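Side-chain contacts in caspase-1 (PDB 1M72), which is a cysteine protease that probably acts in the caspase activation cascade responsible for the execution phase of apoptosis: residues 16-21 with 259-264; 183-188 with 223-228; 101-106 with 124-129. All coordinates share one frame; numbering follows the deposited sequence.

Interactions 2 and 3 lie in the caspase domain and meet its central mixed sheet, while interaction 1 joins the N-terminal loop to the loop after strand 254-257. Along the chain, 16-21 opens interaction 1 and 259-264 closes it; within that span interaction 3 comes first, then interaction 2. The centres of interactions 2 and 3 are about 15 Å apart: I184 turns away from helix 221-235 and I184 CD1 packs on W127 CE2 at 3.4 Å, so the two use opposite faces of the sheet. Interaction 1, centres about 19 and 21 Å from interactions 2 and 3, sits at the surface, yet L259 CD2 reaches L183 CB at 4.1 Å. Interactions 1 and 2 both touch the second subunit.

Interaction 1. Residues 16-21 with 259-264; sequences MPVDRN and LTRLLV
The guanidinium of R261 has the carbonyl oxygen of D19 over one face, 3.4 Å above the plane and displaced toward the rim, while the carbonyl oxygen of R20 lies at its edge, near the plane. V18 CG1 approaches R261 NE obliquely, at 3.5 Å. R261 binds the R20 carbonyl end-on through NH1 and NH2, one oxygen accepting from both, and so ties the loop after strand 14-15 to the loop that follows strand 254-257, the edge strand of the caspase fold's central sheet within this chain. R261 NH2 donates to R20 O at 2.8 Å and R261 NH1 to the same R20 O at 2.9 Å. The N-H...O angles, 141° and 137°, are bent alike, as expected when one oxygen is shared by two roughly parallel N-H groups, so neither can point straight at it. Both donors rise above the same face of the R20 carbonyl plane rather than lying within it. The R261 chain is extended from CG to NE, which carries its charge across to a loop whose nearest CA, that of N21, is 8.8 Å from R261 CA. NH1 is also held by A22 O, and NH2 makes a weak bond to Y174 OH, so the rotation of the group is fixed from several directions. Carbonyl oxygens of R20 and A22 thus accept from R261, and the D19 carboxylate, with OD2 6.6 Å from R261 NH1, is not in contact with it. The R20 side chain serves another partner: its NH2 pairs with D235 of the second subunit in a salt bridge. R20 NE makes a weak bond, lying in the guanidinium plane, to N21 OD1 at 3.4 Å.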
loop_
_atom_site.group_PDB
_atom_site.type_symbol
_atom_site.label_atom_id
_atom_site.label_comp_id
_atom_site.label_asym_id
_atom_site.label_seq_id
_atom_site.Cartn_x
_atom_site.Cartn_y
_atom_site.Cartn_z
ATOM N N MET C 16 20.077 12.140 -12.231
ATOM C CA MET C 16 19.533 12.481 -10.939
ATOM C C MET C 16 18.446 13.565 -11.158
ATOM O O MET C 16 18.737 14.666 -11.606
ATOM C CB MET C 16 20.684 12.998 -10.066
ATOM C CG MET C 16 20.284 13.421 -8.674
ATOM S SD MET C 16 21.653 14.152 -7.714
ATOM C CE MET C 16 22.946 12.968 -8.137
ATOM N N PRO C 17 17.170 13.253 -10.867
ATOM C CA PRO C 17 16.072 14.222 -11.050
ATOM C C PRO C 17 15.838 15.153 -9.874
ATOM O O PRO C 17 15.122 16.131 -9.998
ATOM C CB PRO C 17 14.856 13.333 -11.274
ATOM C CG PRO C 17 15.122 12.229 -10.321
ATOM C CD PRO C 17 16.634 11.918 -10.553
ATOM N N VAL C 18 16.442 14.845 -8.736
ATOM C CA VAL C 18 16.239 15.635 -7.541
ATOM C C VAL C 18 17.354 15.247 -6.564
ATOM O O VAL C 18 17.871 14.120 -6.625
ATOM C CB VAL C 18 14.819 15.325 -7.006
ATOM C CG1 VAL C 18 14.743 13.890 -6.487
ATOM C CG2 VAL C 18 14.407 16.344 -5.995
ATOM N N ASP C 19 17.757 16.151 -5.676
ATOM C CA ASP C 19 18.857 15.801 -4.786
ATOM C C ASP C 19 18.551 14.663 -3.831
ATOM O O ASP C 19 17.398 14.394 -3.455
ATOM C CB ASP C 19 19.379 17.008 -4.024
ATOM C CG ASP C 19 18.332 17.654 -3.204
ATOM O OD1 ASP C 19 17.359 18.174 -3.812
ATOM O OD2 ASP C 19 18.472 17.641 -1.952
ATOM N N ARG C 20 19.613 14.003 -3.423
ATOM C CA ARG C 20 19.475 12.836 -2.610
ATOM C C ARG C 20 18.475 12.853 -1.465
ATOM O O ARG C 20 17.628 11.941 -1.358
ATOM C CB ARG C 20 20.845 12.432 -2.099
ATOM C CG ARG C 20 20.848 11.117 -1.362
ATOM C CD ARG C 20 22.086 11.000 -0.522
ATOM N NE ARG C 20 21.837 10.140 0.618
ATOM C CZ ARG C 20 22.439 8.982 0.785
ATOM N NH1 ARG C 20 23.326 8.588 -0.127
ATOM N NH2 ARG C 20 22.147 8.216 1.835
ATOM N N ASN C 21 18.562 13.871 -0.609
ATOM C CA ASN C 21 17.696 13.955 0.571
ATOM C C ASN C 21 16.479 14.856 0.490
ATOM O O ASN C 21 15.946 15.254 1.515
ATOM C CB ASN C 21 18.523 14.378 1.774
ATOM C CG ASN C 21 19.738 13.511 1.955
ATOM O OD1 ASN C 21 19.624 12.292 2.056
ATOM N ND2 ASN C 21 20.918 14.127 1.978
ATOM N N LEU C 259 6.704 4.877 -2.540
ATOM C CA LEU C 259 7.213 6.253 -2.656
ATOM C C LEU C 259 8.256 6.590 -1.609
ATOM O O LEU C 259 8.062 6.374 -0.413
ATOM C CB LEU C 259 6.067 7.263 -2.580
ATOM C CG LEU C 259 5.030 7.105 -3.699
ATOM C CD1 LEU C 259 4.079 8.256 -3.599
ATOM C CD2 LEU C 259 5.674 7.071 -5.149
ATOM N N THR C 260 9.392 7.101 -2.064
ATOM C CA THR C 260 10.480 7.457 -1.148
ATOM C C THR C 260 10.485 8.978 -0.811
ATOM O O THR C 260 11.297 9.464 -0.014
ATOM C CB THR C 260 11.820 7.063 -1.776
ATOM O OG1 THR C 260 11.962 7.758 -3.019
ATOM C CG2 THR C 260 11.874 5.542 -2.046
ATOM N N ARG C 261 9.610 9.735 -1.459
ATOM C CA ARG C 261 9.505 11.155 -1.205
ATOM C C ARG C 261 8.014 11.512 -1.283
ATOM O O ARG C 261 7.190 10.694 -1.699
ATOM C CB ARG C 261 10.300 11.965 -2.245
ATOM C CG ARG C 261 11.751 11.500 -2.445
ATOM C CD ARG C 261 12.456 12.430 -3.409
ATOM N NE ARG C 261 13.750 11.886 -3.821
ATOM C CZ ARG C 261 14.803 11.751 -3.010
ATOM N NH1 ARG C 261 14.750 12.139 -1.722
ATOM N NH2 ARG C 261 15.899 11.171 -3.476
ATOM N N LEU C 262 7.674 12.729 -0.859
ATOM C CA LEU C 262 6.297 13.167 -0.873
ATOM C C LEU C 262 6.001 13.669 -2.264
ATOM O O LEU C 262 6.867 14.213 -2.936
ATOM C CB LEU C 262 6.061 14.272 0.160
ATOM C CG LEU C 262 6.107 13.948 1.654
ATOM C CD1 LEU C 262 6.127 15.254 2.406
ATOM C CD2 LEU C 262 4.893 13.147 2.107
ATOM N N LEU C 263 4.775 13.470 -2.693
ATOM C CA LEU C 263 4.383 13.925 -4.018
ATOM C C LEU C 263 3.286 15.005 -3.999
ATOM O O LEU C 263 2.130 14.751 -3.658
ATOM C CB LEU C 263 3.943 12.723 -4.892
ATOM C CG LEU C 263 3.276 13.054 -6.242
ATOM C CD1 LEU C 263 4.043 14.117 -7.014
ATOM C CD2 LEU C 263 3.167 11.801 -7.035
ATOM N N VAL C 264 3.674 16.226 -4.328
ATOM C CA VAL C 264 2.752 17.351 -4.429
ATOM C C VAL C 264 2.894 17.837 -5.868
ATOM O O VAL C 264 3.985 18.203 -6.302
ATOM C CB VAL C 264 3.135 18.440 -3.440
ATOM C CG1 VAL C 264 2.511 19.766 -3.857
ATOM C CG2 VAL C 264 2.663 18.029 -2.038
#

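Interaction 2. Residues 183-188 with 223-228; sequences LIAFST and TLLTFV. With EDO (1,2-ethanediol), chain J.
A single methyl, L225 CD1, makes every contact between residues 223-228 and 183-188, meeting L183 CD2 at 3.7 Å and A185 CB more loosely at 4.4 Å. This is helix-on-sheet packing in the α/β caspase fold, with helix 221-235 lying against one face of the central sheet. L183 and L225 reach toward each other tip to tip. With chi1 at 176°, L183 holds CG opposite its backbone N, and CD2 then meets L225 CD1. The alternation of the strand sets the pattern: L183 and A185 direct their CB atoms at the helix, whereas I184 directs its CB away. The CA atoms of A185 and L225, 8.4 Å apart, are the nearest pair of the two segments. All three touching residues are buried and apolar, and no hydrogen bond crosses between the segments. I255 of strand 254-257 touches L183, A185 and L225, and L208 of helix 203-215 also packs on L225. Past the end of the strand, T188 OG1, which is hydrogen-bonded to F193 O, lies 2.6 Å from O1 of a 1,2-ethanediol probably taken from the crystallisation liquor.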
loop_
_atom_site.group_PDB
_atom_site.type_symbol
_atom_site.label_atom_id
_atom_site.label_comp_id
_atom_site.label_asym_id
_atom_site.label_seq_id
_atom_site.Cartn_x
_atom_site.Cartn_y
_atom_site.Cartn_z
ATOM N N LEU C 183 3.552 3.922 -6.895
ATOM C CA LEU C 183 2.359 4.107 -6.119
ATOM C C LEU C 183 1.323 3.307 -6.899
ATOM O O LEU C 183 1.076 3.576 -8.081
ATOM C CB LEU C 183 1.936 5.556 -6.074
ATOM C CG LEU C 183 0.600 5.802 -5.338
ATOM C CD1 LEU C 183 0.725 5.331 -3.928
ATOM C CD2 LEU C 183 0.254 7.296 -5.399
ATOM N N ILE C 184 0.712 2.335 -6.240
ATOM C CA ILE C 184 -0.252 1.498 -6.913
ATOM C C ILE C 184 -1.530 1.481 -6.114
ATOM O O ILE C 184 -1.625 0.848 -5.018
ATOM C CB ILE C 184 0.290 0.020 -7.099
ATOM C CG1 ILE C 184 1.573 0.032 -7.930
ATOM C CG2 ILE C 184 -0.792 -0.860 -7.804
ATOM C CD1 ILE C 184 2.275 -1.347 -8.044
ATOM N N ALA C 185 -2.515 2.165 -6.699
ATOM C CA ALA C 185 -3.828 2.305 -6.102
ATOM C C ALA C 185 -4.940 1.462 -6.730
ATOM O O ALA C 185 -5.345 1.684 -7.879
ATOM C CB ALA C 185 -4.240 3.735 -6.102
ATOM N N PHE C 186 -5.425 0.507 -5.938
ATOM C CA PHE C 186 -6.539 -0.349 -6.342
ATOM C C PHE C 186 -7.822 0.183 -5.682
ATOM O O PHE C 186 -7.826 0.610 -4.517
ATOM C CB PHE C 186 -6.310 -1.817 -5.925
ATOM C CG PHE C 186 -5.627 -2.678 -6.995
ATOM C CD1 PHE C 186 -4.233 -2.774 -7.060
ATOM C CD2 PHE C 186 -6.389 -3.451 -7.883
ATOM C CE1 PHE C 186 -3.603 -3.636 -7.982
ATOM C CE2 PHE C 186 -5.772 -4.319 -8.814
ATOM C CZ PHE C 186 -4.389 -4.413 -8.862
ATOM N N SER C 187 -8.888 0.184 -6.462
ATOM C CA SER C 187 -10.210 0.617 -6.029
ATOM C C SER C 187 -10.695 -0.192 -4.843
ATOM O O SER C 187 -11.538 0.249 -4.080
ATOM C CB SER C 187 -11.223 0.418 -7.170
ATOM O OG SER C 187 -11.311 -0.956 -7.582
ATOM N N THR C 188 -10.153 -1.391 -4.692
ATOM C CA THR C 188 -10.607 -2.272 -3.632
ATOM C C THR C 188 -9.482 -3.156 -3.091
ATOM O O THR C 188 -8.368 -3.253 -3.662
ATOM C CB THR C 188 -11.800 -3.159 -4.164
ATOM O OG1 THR C 188 -12.494 -3.737 -3.068
ATOM C CG2 THR C 188 -11.266 -4.318 -5.065
ATOM N N THR C 223 -1.791 11.730 1.315
ATOM C CA THR C 223 -2.851 12.373 2.087
ATOM C C THR C 223 -4.122 12.467 1.273
ATOM O O THR C 223 -5.242 12.282 1.772
ATOM C CB THR C 223 -2.438 13.772 2.525
ATOM O OG1 THR C 223 -1.335 13.664 3.441
ATOM C CG2 THR C 223 -3.608 14.492 3.195
ATOM N N LEU C 224 -3.923 12.731 -0.002
ATOM C CA LEU C 224 -5.017 12.856 -0.948
ATOM C C LEU C 224 -5.752 11.512 -1.112
ATOM O O LEU C 224 -6.961 11.471 -1.089
ATOM C CB LEU C 224 -4.454 13.319 -2.282
ATOM C CG LEU C 224 -5.525 13.796 -3.243
ATOM C CD1 LEU C 224 -5.021 15.086 -3.952
ATOM C CD2 LEU C 224 -5.869 12.679 -4.221
ATOM N N LEU C 225 -4.993 10.423 -1.290
ATOM C CA LEU C 225 -5.588 9.113 -1.447
ATOM C C LEU C 225 -6.199 8.659 -0.112
ATOM O O LEU C 225 -7.113 7.841 -0.114
ATOM C CB LEU C 225 -4.553 8.110 -2.004
ATOM C CG LEU C 225 -4.246 8.390 -3.494
ATOM C CD1 LEU C 225 -3.176 7.438 -4.069
ATOM C CD2 LEU C 225 -5.573 8.292 -4.269
ATOM N N THR C 226 -5.723 9.210 1.021
ATOM C CA THR C 226 -6.327 8.870 2.301
ATOM C C THR C 226 -7.771 9.423 2.278
ATOM O O THR C 226 -8.719 8.727 2.637
ATOM C CB THR C 226 -5.596 9.490 3.457
ATOM O OG1 THR C 226 -4.356 8.807 3.648
ATOM C CG2 THR C 226 -6.413 9.377 4.726
ATOM N N PHE C 227 -7.949 10.660 1.814
ATOM C CA PHE C 227 -9.282 11.199 1.757
ATOM C C PHE C 227 -10.111 10.574 0.633
ATOM O O PHE C 227 -11.342 10.546 0.697
ATOM C CB PHE C 227 -9.224 12.735 1.685
ATOM C CG PHE C 227 -8.641 13.369 2.947
ATOM C CD1 PHE C 227 -7.659 14.364 2.861
ATOM C CD2 PHE C 227 -8.986 12.854 4.215
ATOM C CE1 PHE C 227 -7.024 14.811 4.003
ATOM C CE2 PHE C 227 -8.348 13.296 5.392
ATOM C CZ PHE C 227 -7.358 14.274 5.283
ATOM N N VAL C 228 -9.454 10.068 -0.401
ATOM C CA VAL C 228 -10.196 9.394 -1.440
ATOM C C VAL C 228 -10.806 8.114 -0.754
ATOM O O VAL C 228 -11.965 7.756 -1.021
ATOM C CB VAL C 228 -9.278 8.991 -2.645
ATOM C CG1 VAL C 228 -10.048 8.059 -3.607
ATOM C CG2 VAL C 228 -8.833 10.230 -3.443
HETATM C C1 EDO J . -13.966 -3.538 -0.223
HETATM O O1 EDO J . -12.617 -3.168 -0.581
HETATM C C2 EDO J . -14.096 -3.446 1.262
HETATM O O2 EDO J . -13.362 -4.507 1.817
#

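Interaction 3. Residues 101-106 with 124-129; sequences LLVAVL and DNLWYY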
loop_
_atom_site.group_PDB
_atom_site.type_symbol
_atom_site.label_atom_id
_atom_site.label_comp_id
_atom_site.label_asym_id
_atom_site.label_seq_id
_atom_site.Cartn_x
_atom_site.Cartn_y
_atom_site.Cartn_z
ATOM N N LEU C 101 4.849 9.486 -14.393
ATOM C CA LEU C 101 4.035 8.684 -15.318
ATOM C C LEU C 101 2.828 8.208 -14.524
ATOM O O LEU C 101 2.943 7.877 -13.340
ATOM C CB LEU C 101 4.781 7.461 -15.840
ATOM C CG LEU C 101 3.939 6.425 -16.610
ATOM C CD1 LEU C 101 3.713 6.923 -18.013
ATOM C CD2 LEU C 101 4.636 5.033 -16.612
ATOM N N LEU C 102 1.681 8.234 -15.174
ATOM C CA LEU C 102 0.441 7.793 -14.594
ATOM C C LEU C 102 -0.201 6.820 -15.571
ATOM O O LEU C 102 -0.356 7.132 -16.757
ATOM C CB LEU C 102 -0.503 8.980 -14.392
ATOM C CG LEU C 102 -1.777 8.630 -13.593
ATOM C CD1 LEU C 102 -2.317 9.905 -12.890
ATOM C CD2 LEU C 102 -2.874 7.972 -14.519
ATOM N N VAL C 103 -0.552 5.633 -15.085
ATOM C CA VAL C 103 -1.255 4.658 -15.915
ATOM C C VAL C 103 -2.586 4.350 -15.154
ATOM O O VAL C 103 -2.569 4.165 -13.931
ATOM C CB VAL C 103 -0.436 3.341 -16.059
ATOM C CG1 VAL C 103 -1.216 2.323 -16.850
ATOM C CG2 VAL C 103 0.906 3.599 -16.688
ATOM N N ALA C 104 -3.726 4.329 -15.854
ATOM C CA ALA C 104 -5.006 3.979 -15.224
ATOM C C ALA C 104 -5.681 2.826 -16.011
ATOM O O ALA C 104 -5.599 2.749 -17.240
ATOM C CB ALA C 104 -5.955 5.217 -15.170
ATOM N N VAL C 105 -6.343 1.927 -15.311
ATOM C CA VAL C 105 -7.011 0.839 -15.984
ATOM C C VAL C 105 -8.396 0.731 -15.392
ATOM O O VAL C 105 -8.544 0.670 -14.183
ATOM C CB VAL C 105 -6.234 -0.496 -15.814
ATOM C CG1 VAL C 105 -6.961 -1.650 -16.549
ATOM C CG2 VAL C 105 -4.849 -0.356 -16.380
ATOM N N LEU C 106 -9.407 0.740 -16.257
ATOM C CA LEU C 106 -10.827 0.675 -15.865
ATOM C C LEU C 106 -11.366 -0.586 -16.574
ATOM O O LEU C 106 -11.552 -0.588 -17.815
ATOM C CB LEU C 106 -11.555 1.922 -16.375
ATOM C CG LEU C 106 -10.839 3.278 -16.245
ATOM C CD1 LEU C 106 -11.680 4.355 -16.965
ATOM C CD2 LEU C 106 -10.680 3.652 -14.796
ATOM N N ASP C 124 0.521 -6.932 -12.548
ATOM C CA ASP C 124 1.971 -6.659 -12.471
ATOM C C ASP C 124 2.544 -6.274 -13.836
ATOM O O ASP C 124 3.578 -5.591 -13.934
ATOM C CB ASP C 124 2.736 -7.881 -11.949
ATOM C CG ASP C 124 2.364 -8.218 -10.517
ATOM O OD1 ASP C 124 3.291 -8.263 -9.667
ATOM O OD2 ASP C 124 1.140 -8.425 -10.238
ATOM N N ASN C 125 1.877 -6.729 -14.887
ATOM C CA ASN C 125 2.331 -6.376 -16.198
ATOM C C ASN C 125 2.322 -4.880 -16.428
ATOM O O ASN C 125 3.123 -4.410 -17.214
ATOM C CB ASN C 125 1.450 -6.986 -17.266
ATOM C CG ASN C 125 1.634 -8.483 -17.409
ATOM O OD1 ASN C 125 1.261 -9.022 -18.434
ATOM N ND2 ASN C 125 2.157 -9.156 -16.383
ATOM N N LEU C 126 1.423 -4.137 -15.769
ATOM C CA LEU C 126 1.332 -2.688 -15.987
ATOM C C LEU C 126 2.578 -1.876 -15.547
ATOM O O LEU C 126 2.981 -0.942 -16.231
ATOM C CB LEU C 126 0.052 -2.130 -15.310
ATOM C CG LEU C 126 -1.213 -2.753 -15.890
ATOM C CD1 LEU C 126 -2.325 -2.637 -14.861
ATOM C CD2 LEU C 126 -1.564 -2.123 -17.323
ATOM N N TRP C 127 3.179 -2.266 -14.429
ATOM C CA TRP C 127 4.334 -1.585 -13.887
ATOM C C TRP C 127 5.693 -2.300 -14.083
ATOM O O TRP C 127 6.764 -1.686 -13.879
ATOM C CB TRP C 127 4.074 -1.294 -12.399
ATOM C CG TRP C 127 3.635 -2.465 -11.548
ATOM C CD1 TRP C 127 4.444 -3.407 -10.947
ATOM C CD2 TRP C 127 2.284 -2.775 -11.126
ATOM N NE1 TRP C 127 3.678 -4.262 -10.180
ATOM C CE2 TRP C 127 2.357 -3.899 -10.280
ATOM C CE3 TRP C 127 1.024 -2.200 -11.383
ATOM C CZ2 TRP C 127 1.211 -4.474 -9.685
ATOM C CZ3 TRP C 127 -0.111 -2.769 -10.793
ATOM C CH2 TRP C 127 -0.007 -3.901 -9.952
ATOM N N TYR C 128 5.647 -3.559 -14.533
ATOM C CA TYR C 128 6.849 -4.347 -14.746
ATOM C C TYR C 128 7.937 -3.622 -15.550
ATOM O O TYR C 128 9.112 -3.601 -15.135
ATOM C CB TYR C 128 6.491 -5.662 -15.463
ATOM C CG TYR C 128 7.685 -6.477 -15.918
ATOM C CD1 TYR C 128 8.452 -7.230 -14.998
ATOM C CD2 TYR C 128 8.069 -6.481 -17.270
ATOM C CE1 TYR C 128 9.589 -7.974 -15.435
ATOM C CE2 TYR C 128 9.179 -7.210 -17.708
ATOM C CZ TYR C 128 9.926 -7.942 -16.796
ATOM O OH TYR C 128 11.001 -8.639 -17.254
ATOM N N TYR C 129 7.559 -3.055 -16.694
ATOM C CA TYR C 129 8.496 -2.341 -17.575
ATOM C C TYR C 129 8.960 -0.957 -17.118
ATOM O O TYR C 129 9.729 -0.291 -17.827
ATOM C CB TYR C 129 7.893 -2.168 -18.981
ATOM C CG TYR C 129 7.464 -3.458 -19.642
ATOM C CD1 TYR C 129 6.144 -3.910 -19.533
ATOM C CD2 TYR C 129 8.380 -4.242 -20.365
ATOM C CE1 TYR C 129 5.741 -5.099 -20.123
ATOM C CE2 TYR C 129 7.987 -5.443 -20.957
ATOM C CZ TYR C 129 6.664 -5.859 -20.827
ATOM O OH TYR C 129 6.244 -7.041 -21.373
#
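V105 and L126 make the closest approach, their side chains crossing obliquely. V105 CG2 is 3.7 Å from L126 CD1 and 3.8 Å from L126 CD2, so one valine methyl faces both branches of the leucine fork. A second, looser touch joins V103 CG1 to L126 CD2 at 4.5 Å. The torsions account for the first pair: V105 CG2 stands beside the backbone N, with the carbonyl carbon on the far side, and L126 holds CG in the same relation (chi1 -61°). V103 and V105 are alternate residues of strand 98-106 and present their CB atoms to the same side. L126 is carried by a weakly bonded helical turn, about 125-128, in which Y128 N binds D124 O at 3.0 Å. This turn packs on one face of the central sheet of the α/β caspase fold; A104, turned the other way, touches L61 of helix 54-67. The indole of W127 has D124 CA over one face, 3.4 Å above the plane and offset toward the rim.

Further out, F38 of strand 31-39 packs on both valines. The W127 side chain touches I147 of strand 143-148 and F182, I184 and F186 along strand 182-186. The V105 side chain is about 9 Å from that of H108, an active-site residue by similarity. Because the contact is buried, wholly aliphatic and crossed by no hydrogen bond, its cohesion should come from dispersion and the exclusion of water, with shape rather than bond direction setting how L126 sits on the strand.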